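Long-range contacts in F5/8 type C domain protein (Bacteroides ovatus, PDB 4ZRX), which probably hydrolyses alpha-L-fucosyl linkages in glycans, combining a TIM-barrel fucosidase domain with an F5/8 type C domain of the kind that often binds carbohydrate: residues A[57-62]-A[293-298]; A[95-100]-A[147-152]; A[105-110]-A[169-174]; A[143-148]-A[163-168]. All blocks are in the same frame, centred on the assembly; numbering follows the deposited sequence.

From the N terminus, residues 57-62 open the widest loop, which contact 1 closes at 293-298; the other three contacts nest inside it. Segment 95-100 follows at the end of strand 91-97, and a later loop holds 105-110. The chain reaches 143-148 on strand 140-145, and contact 2 closes when 147-152 returns to 95-100. Helix 158-174 then closes contact 4 at 163-168 and contact 3 at 169-174. Contact 4 lies within the loop of contact 3, contacts 2 and 3 cross, and contacts 2 and 4 share Pro-147 and Trp-148. Contacts 2 to 4 tie neighbouring strands 91-97 and 140-145 and the loops after them to helix 158-174; contact 1 joins the loops after helix 52-56 and strand 279-290.

Contact 1 of 4, residues A[57-62]-A[293-298]; sequences GREWGD and PGWFYH
At the mouth of the TIM barrel, where the loops after helix 52-56 and strand 279-290 meet, Glu-59 and His-298 form a histidine-carboxylate pair. His-298 NE2 donates to Glu-59 OE2 over 2.8 Å at 168°, on the anti side and somewhat out of the carboxylate plane, with the oxygen close to the imidazole plane; the carboxylate and ring planes are 57° apart. The same OE2 accepts from Phe-296 N at 3.0 Å on its syn lone pair, whereas OE1 takes Trp-295 N at 2.9 Å. Three donors of one loop thus converge on a single carboxylate, which the bend at chi2 (-71°) folds toward them. An alanine in place of Glu-59 would probably leave His-298 NE2 and the two backbone N-H groups without this acceptor, and the imidazole less restrained in its rotation. The neighbourhood is consistent with a sugar-binding pocket: Trp-295 stacks on His-49, its NE1 bonds to Glu-230, and a 1,2-ethanediol lies beside it. Phe-296 CD1 also comes within 3.6 Å of the backbone oxygen Glu-59 O. Next to NE2 on the imidazole rim, His-298 CE1 lies 3.2 Å from Gly-57 O, which is near the ring plane.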
# COMPACT_ATOMS: atom_id res chain seq x y z
N GLY A 57 -22.93 -0.67 1.11
CA GLY A 57 -22.07 -1.36 0.17
C GLY A 57 -21.41 -0.47 -0.84
O GLY A 57 -20.89 -0.95 -1.80
N ARG A 58 -21.36 0.83 -0.62
CA ARG A 58 -20.78 1.75 -1.56
C ARG A 58 -19.36 2.12 -1.16
O ARG A 58 -19.05 2.15 -0.00
CB ARG A 58 -21.61 3.02 -1.58
CG ARG A 58 -22.97 2.80 -2.21
CD ARG A 58 -23.72 4.06 -2.14
NE ARG A 58 -25.02 3.84 -2.73
CZ ARG A 58 -26.10 4.58 -2.53
NH1 ARG A 58 -26.11 5.66 -1.71
NH2 ARG A 58 -27.21 4.19 -3.16
N GLU A 59 -18.49 2.39 -2.11
CA GLU A 59 -17.19 2.93 -1.80
C GLU A 59 -17.24 4.43 -1.54
O GLU A 59 -16.51 4.91 -0.69
CB GLU A 59 -16.14 2.63 -2.93
CG GLU A 59 -15.63 1.17 -2.82
CD GLU A 59 -14.72 1.02 -1.59
OE1 GLU A 59 -13.61 1.62 -1.61
OE2 GLU A 59 -15.14 0.33 -0.62
N TRP A 60 -18.01 5.16 -2.35
CA TRP A 60 -18.28 6.56 -2.08
C TRP A 60 -19.79 6.69 -1.94
O TRP A 60 -20.55 6.27 -2.82
CB TRP A 60 -17.82 7.47 -3.23
CG TRP A 60 -16.35 7.81 -3.25
CD1 TRP A 60 -15.38 7.34 -2.45
CD2 TRP A 60 -15.71 8.70 -4.19
NE1 TRP A 60 -14.15 7.88 -2.82
CE2 TRP A 60 -14.34 8.74 -3.86
CE3 TRP A 60 -16.18 9.48 -5.26
CZ2 TRP A 60 -13.40 9.52 -4.59
CZ3 TRP A 60 -15.25 10.27 -5.97
CH2 TRP A 60 -13.88 10.26 -5.62
N GLY A 61 -20.23 7.28 -0.86
CA GLY A 61 -21.67 7.60 -0.67
C GLY A 61 -22.02 8.91 -1.33
O GLY A 61 -21.14 9.70 -1.70
N ASP A 62 -23.32 9.20 -1.42
CA ASP A 62 -23.75 10.38 -2.18
C ASP A 62 -24.33 11.49 -1.33
O ASP A 62 -24.74 12.55 -1.86
CB ASP A 62 -24.74 9.97 -3.26
CG ASP A 62 -26.04 9.38 -2.69
OD1 ASP A 62 -26.27 9.32 -1.44
OD2 ASP A 62 -26.86 8.90 -3.51
N PRO A 293 -9.76 -5.13 -1.69
CA PRO A 293 -9.78 -4.28 -2.90
C PRO A 293 -10.40 -2.89 -2.65
O PRO A 293 -9.86 -1.90 -3.14
CB PRO A 293 -10.64 -5.09 -3.86
CG PRO A 293 -10.37 -6.48 -3.48
CD PRO A 293 -10.31 -6.47 -1.97
N GLY A 294 -11.48 -2.84 -1.89
CA GLY A 294 -12.13 -1.59 -1.53
C GLY A 294 -11.65 -1.09 -0.14
O GLY A 294 -11.00 -1.82 0.59
N TRP A 295 -11.90 0.17 0.15
CA TRP A 295 -11.64 0.76 1.44
C TRP A 295 -12.66 0.40 2.47
O TRP A 295 -12.32 0.22 3.65
CB TRP A 295 -11.52 2.29 1.31
CG TRP A 295 -10.41 2.75 0.40
CD1 TRP A 295 -10.52 3.19 -0.89
CD2 TRP A 295 -9.04 2.84 0.75
NE1 TRP A 295 -9.27 3.52 -1.38
CE2 TRP A 295 -8.34 3.30 -0.39
CE3 TRP A 295 -8.35 2.61 1.92
CZ2 TRP A 295 -6.95 3.55 -0.36
CZ3 TRP A 295 -6.98 2.79 1.93
CH2 TRP A 295 -6.30 3.29 0.81
N PHE A 296 -13.94 0.41 2.11
CA PHE A 296 -14.97 0.04 3.04
C PHE A 296 -15.18 -1.46 3.00
O PHE A 296 -14.71 -2.14 2.09
CB PHE A 296 -16.27 0.80 2.78
CG PHE A 296 -16.20 2.23 3.22
CD1 PHE A 296 -15.69 3.19 2.37
CD2 PHE A 296 -16.54 2.60 4.50
CE1 PHE A 296 -15.60 4.53 2.78
CE2 PHE A 296 -16.43 3.91 4.91
CZ PHE A 296 -15.97 4.86 4.07
N TYR A 297 -15.81 -1.97 4.05
CA TYR A 297 -16.06 -3.40 4.17
C TYR A 297 -17.11 -3.88 3.15
O TYR A 297 -18.22 -3.31 3.07
CB TYR A 297 -16.52 -3.75 5.56
CG TYR A 297 -16.80 -5.21 5.64
CD1 TYR A 297 -15.77 -6.14 5.90
CD2 TYR A 297 -18.08 -5.67 5.40
CE1 TYR A 297 -16.04 -7.50 5.90
CE2 TYR A 297 -18.39 -7.05 5.45
CZ TYR A 297 -17.36 -7.96 5.68
OH TYR A 297 -17.62 -9.32 5.71
N HIS A 298 -16.77 -4.93 2.40
CA HIS A 298 -17.75 -5.61 1.55
C HIS A 298 -17.63 -7.07 1.83
O HIS A 298 -16.54 -7.62 1.73
CB HIS A 298 -17.44 -5.39 0.09
CG HIS A 298 -17.37 -3.95 -0.25
ND1 HIS A 298 -18.49 -3.18 -0.42
CD2 HIS A 298 -16.30 -3.13 -0.38
CE1 HIS A 298 -18.11 -1.92 -0.63
NE2 HIS A 298 -16.79 -1.87 -0.61

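Contact 2 of 4, residues A[95-100]-A[147-152]; sequences TAKHHD and PWDRNA. With EDO (1,2-ethanediol), chain D.
Lys-97 and Asp-149 form a buried salt bridge, NZ to OD2 at 2.8 Å, the ammonium approaching on the anti side of the carboxylate. The two side chains cross at about a right angle, Lys-97 being bent at chi3 (79°) to bring its nitrogen round. Gln-168 OE1 and Tyr-161 OH also bond to NZ, so three oxygens grip the ammonium, which would probably stabilise its charge. The other carboxylate oxygen of Asp-149 turns back on its own chain: OD1 accepts from Asn-151 N at 3.0 Å, an Asx turn, and from Ala-152 N at 2.9 Å, the latter donor lying above the carboxylate plane. In the TIM barrel, strands 91-97 and 140-145 are parallel neighbours, and this contact joins the chain just beyond their C-terminal ends, where one backbone bond links the two loops, Arg-150 N to His-99 O at 2.8 Å, while Asp-149 CA adds a C-H...O contact to the same carbonyl. His-99 is sandwiched: Trp-148 CE3 comes within 3.5 Å of His-99 CG over one face, and His-98 CE1 covers the opposite face. The His-99 and Trp-148 planes are inclined by 39°, so the pair is oblique. Two ring nitrogens have partners outside the segments: His-99 ND1 with Ser-146 OG and Trp-148 NE1 with Glu-190 OE2. His-98 NE2 is hydrogen-bonded at 2.9 Å to O1 of a 1,2-ethanediol, probably from the crystallisation liquor, with O1 in the imidazole plane; the diol also bonds to His-49 and Glu-230.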
# COMPACT_ATOMS: atom_id res chain seq x y z
N THR A 95 -12.06 7.20 9.80
CA THR A 95 -12.89 8.03 8.96
C THR A 95 -14.10 8.55 9.77
O THR A 95 -15.23 8.03 9.68
CB THR A 95 -13.40 7.32 7.71
OG1 THR A 95 -14.10 6.11 8.07
CG2 THR A 95 -12.19 6.91 6.81
N ALA A 96 -13.88 9.61 10.52
CA ALA A 96 -14.92 10.20 11.34
C ALA A 96 -16.05 10.76 10.43
O ALA A 96 -17.23 10.80 10.82
CB ALA A 96 -14.32 11.31 12.20
N LYS A 97 -15.67 11.24 9.24
CA LYS A 97 -16.61 11.69 8.24
C LYS A 97 -15.97 11.47 6.89
O LYS A 97 -14.89 11.97 6.62
CB LYS A 97 -16.94 13.18 8.38
CG LYS A 97 -18.10 13.62 7.45
CD LYS A 97 -18.27 15.15 7.48
CE LYS A 97 -17.30 15.86 6.65
NZ LYS A 97 -17.48 17.32 6.66
N HIS A 98 -16.63 10.65 6.05
CA HIS A 98 -16.19 10.43 4.68
C HIS A 98 -16.97 11.37 3.74
O HIS A 98 -17.58 12.30 4.19
CB HIS A 98 -16.28 8.92 4.33
CG HIS A 98 -15.32 8.52 3.27
ND1 HIS A 98 -15.65 8.46 1.94
CD2 HIS A 98 -14.01 8.18 3.34
CE1 HIS A 98 -14.60 8.11 1.23
NE2 HIS A 98 -13.57 7.96 2.05
N HIS A 99 -16.80 11.20 2.42
CA HIS A 99 -17.31 12.20 1.43
C HIS A 99 -18.81 12.37 1.49
O HIS A 99 -19.33 13.46 1.22
CB HIS A 99 -16.93 11.82 0.00
CG HIS A 99 -15.47 11.55 -0.19
ND1 HIS A 99 -14.48 12.27 0.45
CD2 HIS A 99 -14.83 10.67 -1.00
CE1 HIS A 99 -13.29 11.82 0.06
NE2 HIS A 99 -13.48 10.86 -0.83
N ASP A 100 -19.47 11.31 1.89
CA ASP A 100 -20.93 11.29 2.09
C ASP A 100 -21.42 12.21 3.19
O ASP A 100 -22.60 12.58 3.22
CB ASP A 100 -21.38 9.85 2.37
CG ASP A 100 -20.73 9.28 3.57
OD1 ASP A 100 -21.32 9.52 4.63
OD2 ASP A 100 -19.66 8.64 3.46
N PRO A 147 -12.81 16.87 3.63
CA PRO A 147 -13.13 18.25 3.17
C PRO A 147 -14.36 18.25 2.27
O PRO A 147 -15.28 19.02 2.52
CB PRO A 147 -11.84 18.68 2.46
CG PRO A 147 -10.78 17.85 3.12
CD PRO A 147 -11.38 16.54 3.37
N TRP A 148 -14.40 17.36 1.27
CA TRP A 148 -15.57 17.26 0.38
C TRP A 148 -16.73 16.63 1.20
O TRP A 148 -16.59 15.56 1.78
CB TRP A 148 -15.23 16.37 -0.82
CG TRP A 148 -16.32 16.17 -1.86
CD1 TRP A 148 -17.34 17.04 -2.23
CD2 TRP A 148 -16.48 15.02 -2.67
NE1 TRP A 148 -18.10 16.48 -3.23
CE2 TRP A 148 -17.59 15.26 -3.53
CE3 TRP A 148 -15.78 13.81 -2.78
CZ2 TRP A 148 -18.02 14.30 -4.46
CZ3 TRP A 148 -16.21 12.88 -3.67
CH2 TRP A 148 -17.33 13.13 -4.52
N ASP A 149 -17.88 17.31 1.21
CA ASP A 149 -19.01 16.87 1.99
C ASP A 149 -20.23 16.95 1.07
O ASP A 149 -20.66 18.04 0.69
CB ASP A 149 -19.16 17.75 3.25
CG ASP A 149 -20.20 17.26 4.21
OD1 ASP A 149 -21.24 16.72 3.75
OD2 ASP A 149 -20.00 17.41 5.47
N ARG A 150 -20.79 15.80 0.72
CA ARG A 150 -21.86 15.74 -0.23
C ARG A 150 -23.23 15.87 0.45
O ARG A 150 -24.23 15.86 -0.25
CB ARG A 150 -21.81 14.39 -0.96
CG ARG A 150 -20.48 14.23 -1.73
CD ARG A 150 -20.42 12.86 -2.37
NE ARG A 150 -21.09 12.86 -3.68
CZ ARG A 150 -20.99 11.86 -4.57
NH1 ARG A 150 -20.35 10.74 -4.31
NH2 ARG A 150 -21.58 12.00 -5.75
N ASN A 151 -23.28 15.93 1.77
CA ASN A 151 -24.55 16.06 2.49
C ASN A 151 -24.79 17.49 2.90
O ASN A 151 -25.90 18.03 2.71
CB ASN A 151 -24.57 15.21 3.72
CG ASN A 151 -25.83 15.42 4.55
OD1 ASN A 151 -25.89 16.26 5.46
ND2 ASN A 151 -26.88 14.67 4.19
N ALA A 152 -23.79 18.14 3.44
CA ALA A 152 -23.94 19.45 4.03
C ALA A 152 -24.49 20.48 3.03
O ALA A 152 -23.89 20.75 1.99
CB ALA A 152 -22.64 19.94 4.63
C1 EDO D . -9.46 7.65 1.54
O1 EDO D . -10.81 7.20 1.44
C2 EDO D . -8.63 6.87 0.53
O2 EDO D . -9.23 7.00 -0.77

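Contact 3 of 4, residues A[105-110]-A[169-174]; sequences WPTATT and LTELLT
Glu-171 and the 105-110 loop meet through three hydrogen bonds that converge on one carboxylate. Thr-107 OG1 donates to Glu-171 OE1 at a very short 2.5 Å, on the syn lone pair. The same oxygen receives Trp-105 NE1 at 2.9 Å, which comes from above the carboxylate plane; the indole and carboxylate planes stand 89° apart, and OE1 lies close to the indole plane. OE2 takes Ala-108 N at 3.0 Å, on the syn side. Both oxygens are therefore held, which fixes the rotation of the carboxylate at the end of an extended side chain. Behind this first shell, Thr-107 OG1 is itself an acceptor, from Thr-109 N at 3.0 Å in an ST turn and from Thr-109 OG1 at 2.6 Å, which is consistent with the hydroxyl proton being directed to Glu-171.

Outward from the polar cluster, Leu-172 CD2 sits over one face of Trp-105, 3.8 Å from the centroid of the six-membered ring and 13° off its normal, a CH-pi contact. Thr-107 CB covers the opposite face. Trp-105 and Leu-172 both also touch Leu-145 of strand 140-145. This is outer-layer packing in a TIM barrel: the loop between strand 91-97 and helix 126-137 docks on helix 158-174, where one helical glutamate binds the loop and the neighbouring leucine meets its tryptophan.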
# COMPACT_ATOMS: atom_id res chain seq x y z
N TRP A 105 -19.72 10.76 15.12
CA TRP A 105 -19.86 11.28 16.45
C TRP A 105 -21.06 12.28 16.39
O TRP A 105 -21.38 12.84 15.31
CB TRP A 105 -18.60 12.00 16.89
CG TRP A 105 -18.39 13.36 16.29
CD1 TRP A 105 -18.44 14.53 16.96
CD2 TRP A 105 -17.95 13.70 14.95
NE1 TRP A 105 -18.18 15.57 16.12
CE2 TRP A 105 -17.86 15.10 14.88
CE3 TRP A 105 -17.66 12.96 13.79
CZ2 TRP A 105 -17.51 15.79 13.72
CZ3 TRP A 105 -17.36 13.65 12.60
CH2 TRP A 105 -17.27 15.04 12.59
N PRO A 106 -21.70 12.48 17.54
CA PRO A 106 -22.89 13.37 17.59
C PRO A 106 -22.49 14.82 17.56
O PRO A 106 -22.51 15.53 18.60
CB PRO A 106 -23.53 13.02 18.94
CG PRO A 106 -22.40 12.52 19.81
CD PRO A 106 -21.45 11.79 18.82
N THR A 107 -22.11 15.28 16.39
CA THR A 107 -21.70 16.65 16.18
C THR A 107 -22.86 17.63 16.42
O THR A 107 -24.00 17.36 16.09
CB THR A 107 -21.16 16.81 14.76
OG1 THR A 107 -20.74 18.16 14.51
CG2 THR A 107 -22.15 16.39 13.70
N ALA A 108 -22.54 18.81 16.91
CA ALA A 108 -23.52 19.91 17.02
C ALA A 108 -23.80 20.52 15.64
O ALA A 108 -24.71 21.33 15.49
CB ALA A 108 -22.99 21.00 17.96
N THR A 109 -23.05 20.14 14.60
CA THR A 109 -23.09 20.86 13.33
C THR A 109 -24.17 20.40 12.35
O THR A 109 -24.54 21.16 11.44
CB THR A 109 -21.77 20.74 12.55
OG1 THR A 109 -21.47 19.34 12.29
CG2 THR A 109 -20.65 21.37 13.30
N THR A 110 -24.62 19.17 12.52
CA THR A 110 -25.55 18.56 11.53
C THR A 110 -26.28 17.43 12.19
O THR A 110 -25.80 16.84 13.16
CB THR A 110 -24.80 18.08 10.28
OG1 THR A 110 -25.69 17.47 9.35
CG2 THR A 110 -23.70 17.09 10.62
N LEU A 169 -14.11 19.96 13.11
CA LEU A 169 -12.69 19.71 13.41
C LEU A 169 -12.40 20.01 14.85
O LEU A 169 -11.73 19.28 15.50
CB LEU A 169 -11.84 20.52 12.47
CG LEU A 169 -10.32 20.43 12.60
CD1 LEU A 169 -9.86 19.02 12.30
CD2 LEU A 169 -9.72 21.45 11.66
N THR A 170 -12.95 21.11 15.37
CA THR A 170 -12.77 21.50 16.76
C THR A 170 -13.37 20.47 17.68
O THR A 170 -12.77 20.10 18.63
CB THR A 170 -13.35 22.90 17.00
OG1 THR A 170 -12.67 23.85 16.16
CG2 THR A 170 -13.26 23.31 18.48
N GLU A 171 -14.52 19.90 17.34
CA GLU A 171 -15.05 18.84 18.19
C GLU A 171 -14.08 17.64 18.27
O GLU A 171 -13.75 17.09 19.37
CB GLU A 171 -16.41 18.36 17.67
CG GLU A 171 -17.48 19.39 17.86
CD GLU A 171 -18.75 19.13 17.07
OE1 GLU A 171 -18.73 18.37 16.03
OE2 GLU A 171 -19.79 19.76 17.49
N LEU A 172 -13.63 17.22 17.10
CA LEU A 172 -12.75 16.05 17.01
C LEU A 172 -11.43 16.25 17.71
O LEU A 172 -10.87 15.29 18.24
CB LEU A 172 -12.54 15.64 15.53
CG LEU A 172 -13.77 15.13 14.77
CD1 LEU A 172 -13.46 14.93 13.33
CD2 LEU A 172 -14.23 13.85 15.39
N LEU A 173 -10.97 17.49 17.73
CA LEU A 173 -9.67 17.81 18.30
C LEU A 173 -9.72 18.29 19.74
O LEU A 173 -8.67 18.59 20.32
CB LEU A 173 -8.96 18.83 17.41
CG LEU A 173 -8.67 18.42 15.96
CD1 LEU A 173 -7.74 19.40 15.33
CD2 LEU A 173 -8.17 17.06 15.76
N THR A 174 -10.92 18.41 20.30
CA THR A 174 -11.15 18.86 21.69
C THR A 174 -11.60 17.71 22.59
O THR A 174 -11.04 17.47 23.69
CB THR A 174 -12.16 19.95 21.71
OG1 THR A 174 -11.68 21.08 20.96
CG2 THR A 174 -12.47 20.41 23.22

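Contact 4 of 4, residues A[143-148]-A[163-168]; sequences VYLSPW and DFFIRQ
Ser-146, whose carbonyl touches Phe-165, makes the shortest polar bond here: its OG donates to Trp-148 O at 2.6 Å, in the carbonyl plane and on a lone pair, and also pairs with His-99 ND1. The first bond ties the turn after strand 140-145 to itself, and the contact with helix 158-174 is built around the aromatic ring. With CG anti to the backbone N (chi1 -165°), the Phe-165 side chain reaches toward the strand and meets Leu-145 tip to tip. Leu-145 CD2 lies over one face of the ring, 3.8 Å from the Phe-165 centroid and 24° off the normal, a CH-pi contact in which CD2 approaches Phe-165 CZ to 3.5 Å. The edge of the ring turns to backbone oxygens, with Ser-146 O 3.4 Å from Phe-165 CE1, near the ring plane. Pro-147 adds an apolar touch, its CG 4.4 Å from Phe-165 CZ. One helical turn on, Gln-168 OE1 lies 3.8 Å from Leu-145 CD1, while its amide is engaged elsewhere, OE1 by Lys-97 and NE2 by Thr-109. An alanine at Phe-165 would probably open a gap beside Leu-145 and Pro-147 and deprive the leucine methyl of its aromatic face. Strand 140-145, helix 158-174 and strand 181-184 form a beta-alpha-beta unit of the TIM barrel, and Phe-204 also meets the Phe-165 ring. The chemistry is that of a buried, mainly apolar seam: the polar side-chain ends of Ser-146 and Gln-168 find their bonds elsewhere, so strand and helix rest on van der Waals and CH-pi contact.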
# COMPACT_ATOMS: atom_id res chain seq x y z
N VAL A 143 -7.51 11.20 13.05
CA VAL A 143 -8.79 11.40 12.43
C VAL A 143 -8.72 11.82 10.97
O VAL A 143 -7.93 12.65 10.60
CB VAL A 143 -9.71 12.37 13.21
CG1 VAL A 143 -9.98 11.80 14.60
CG2 VAL A 143 -9.08 13.70 13.28
N TYR A 144 -9.65 11.26 10.19
CA TYR A 144 -9.91 11.59 8.78
C TYR A 144 -11.23 12.35 8.81
O TYR A 144 -12.23 11.85 9.31
CB TYR A 144 -10.03 10.31 7.98
CG TYR A 144 -10.47 10.42 6.55
CD1 TYR A 144 -11.76 10.74 6.20
CD2 TYR A 144 -9.62 10.04 5.52
CE1 TYR A 144 -12.15 10.81 4.91
CE2 TYR A 144 -10.02 10.05 4.21
CZ TYR A 144 -11.31 10.45 3.89
OH TYR A 144 -11.80 10.54 2.63
N LEU A 145 -11.20 13.58 8.31
CA LEU A 145 -12.39 14.42 8.27
C LEU A 145 -12.49 14.95 6.85
O LEU A 145 -11.74 15.85 6.46
CB LEU A 145 -12.30 15.55 9.31
CG LEU A 145 -13.48 16.52 9.31
CD1 LEU A 145 -14.72 15.88 9.91
CD2 LEU A 145 -13.14 17.80 10.03
N SER A 146 -13.42 14.39 6.06
CA SER A 146 -13.45 14.71 4.61
C SER A 146 -13.73 16.18 4.31
O SER A 146 -14.81 16.69 4.71
CB SER A 146 -14.43 13.82 3.89
OG SER A 146 -14.52 14.13 2.53
N PRO A 147 -12.81 16.87 3.63
CA PRO A 147 -13.13 18.25 3.17
C PRO A 147 -14.36 18.25 2.27
O PRO A 147 -15.28 19.02 2.52
CB PRO A 147 -11.84 18.68 2.46
CG PRO A 147 -10.78 17.85 3.12
CD PRO A 147 -11.38 16.54 3.37
N TRP A 148 -14.40 17.36 1.27
CA TRP A 148 -15.57 17.26 0.38
C TRP A 148 -16.73 16.63 1.20
O TRP A 148 -16.59 15.56 1.78
CB TRP A 148 -15.23 16.37 -0.82
CG TRP A 148 -16.32 16.17 -1.86
CD1 TRP A 148 -17.34 17.04 -2.23
CD2 TRP A 148 -16.48 15.02 -2.67
NE1 TRP A 148 -18.10 16.48 -3.23
CE2 TRP A 148 -17.59 15.26 -3.53
CE3 TRP A 148 -15.78 13.81 -2.78
CZ2 TRP A 148 -18.02 14.30 -4.46
CZ3 TRP A 148 -16.21 12.88 -3.67
CH2 TRP A 148 -17.33 13.13 -4.52
N ASP A 163 -16.55 27.58 8.18
CA ASP A 163 -16.90 27.66 9.62
C ASP A 163 -17.41 26.32 10.13
O ASP A 163 -17.06 25.90 11.24
CB ASP A 163 -18.00 28.73 9.87
CG ASP A 163 -18.44 28.83 11.34
OD1 ASP A 163 -17.74 29.52 12.13
OD2 ASP A 163 -19.51 28.29 11.72
N PHE A 164 -18.28 25.71 9.34
CA PHE A 164 -18.90 24.41 9.66
C PHE A 164 -17.82 23.33 9.85
O PHE A 164 -17.83 22.57 10.82
CB PHE A 164 -19.82 24.08 8.45
CG PHE A 164 -20.47 22.69 8.46
CD1 PHE A 164 -21.68 22.46 9.09
CD2 PHE A 164 -19.87 21.64 7.81
CE1 PHE A 164 -22.28 21.18 9.05
CE2 PHE A 164 -20.43 20.44 7.75
CZ PHE A 164 -21.62 20.18 8.40
N PHE A 165 -16.90 23.33 8.92
CA PHE A 165 -15.75 22.41 8.93
C PHE A 165 -14.89 22.61 10.14
O PHE A 165 -14.53 21.66 10.81
CB PHE A 165 -14.95 22.55 7.66
CG PHE A 165 -13.96 21.39 7.43
CD1 PHE A 165 -14.41 20.17 6.91
CD2 PHE A 165 -12.64 21.51 7.78
CE1 PHE A 165 -13.54 19.13 6.71
CE2 PHE A 165 -11.74 20.47 7.56
CZ PHE A 165 -12.21 19.26 7.03
N ILE A 166 -14.60 23.88 10.49
CA ILE A 166 -13.82 24.14 11.67
C ILE A 166 -14.59 23.68 12.88
O ILE A 166 -13.97 23.22 13.83
CB ILE A 166 -13.42 25.67 11.76
CG1 ILE A 166 -12.35 25.93 10.69
CG2 ILE A 166 -12.88 26.03 13.14
CD1 ILE A 166 -12.03 27.40 10.48
N ARG A 167 -15.92 23.87 12.92
CA ARG A 167 -16.65 23.41 14.10
C ARG A 167 -16.58 21.91 14.23
O ARG A 167 -16.36 21.42 15.33
CB ARG A 167 -18.09 23.91 14.14
CG ARG A 167 -18.14 25.32 14.61
CD ARG A 167 -19.53 25.89 14.36
NE ARG A 167 -20.64 25.10 14.91
CZ ARG A 167 -21.76 24.80 14.23
NH1 ARG A 167 -21.88 25.14 12.96
NH2 ARG A 167 -22.74 24.14 14.82
N GLN A 168 -16.69 21.17 13.13
CA GLN A 168 -16.48 19.70 13.18
C GLN A 168 -15.10 19.28 13.65
O GLN A 168 -14.93 18.41 14.54
CB GLN A 168 -16.76 19.09 11.82
CG GLN A 168 -18.22 19.19 11.42
CD GLN A 168 -18.56 18.41 10.15
OE1 GLN A 168 -17.70 18.17 9.28
NE2 GLN A 168 -19.82 18.08 9.98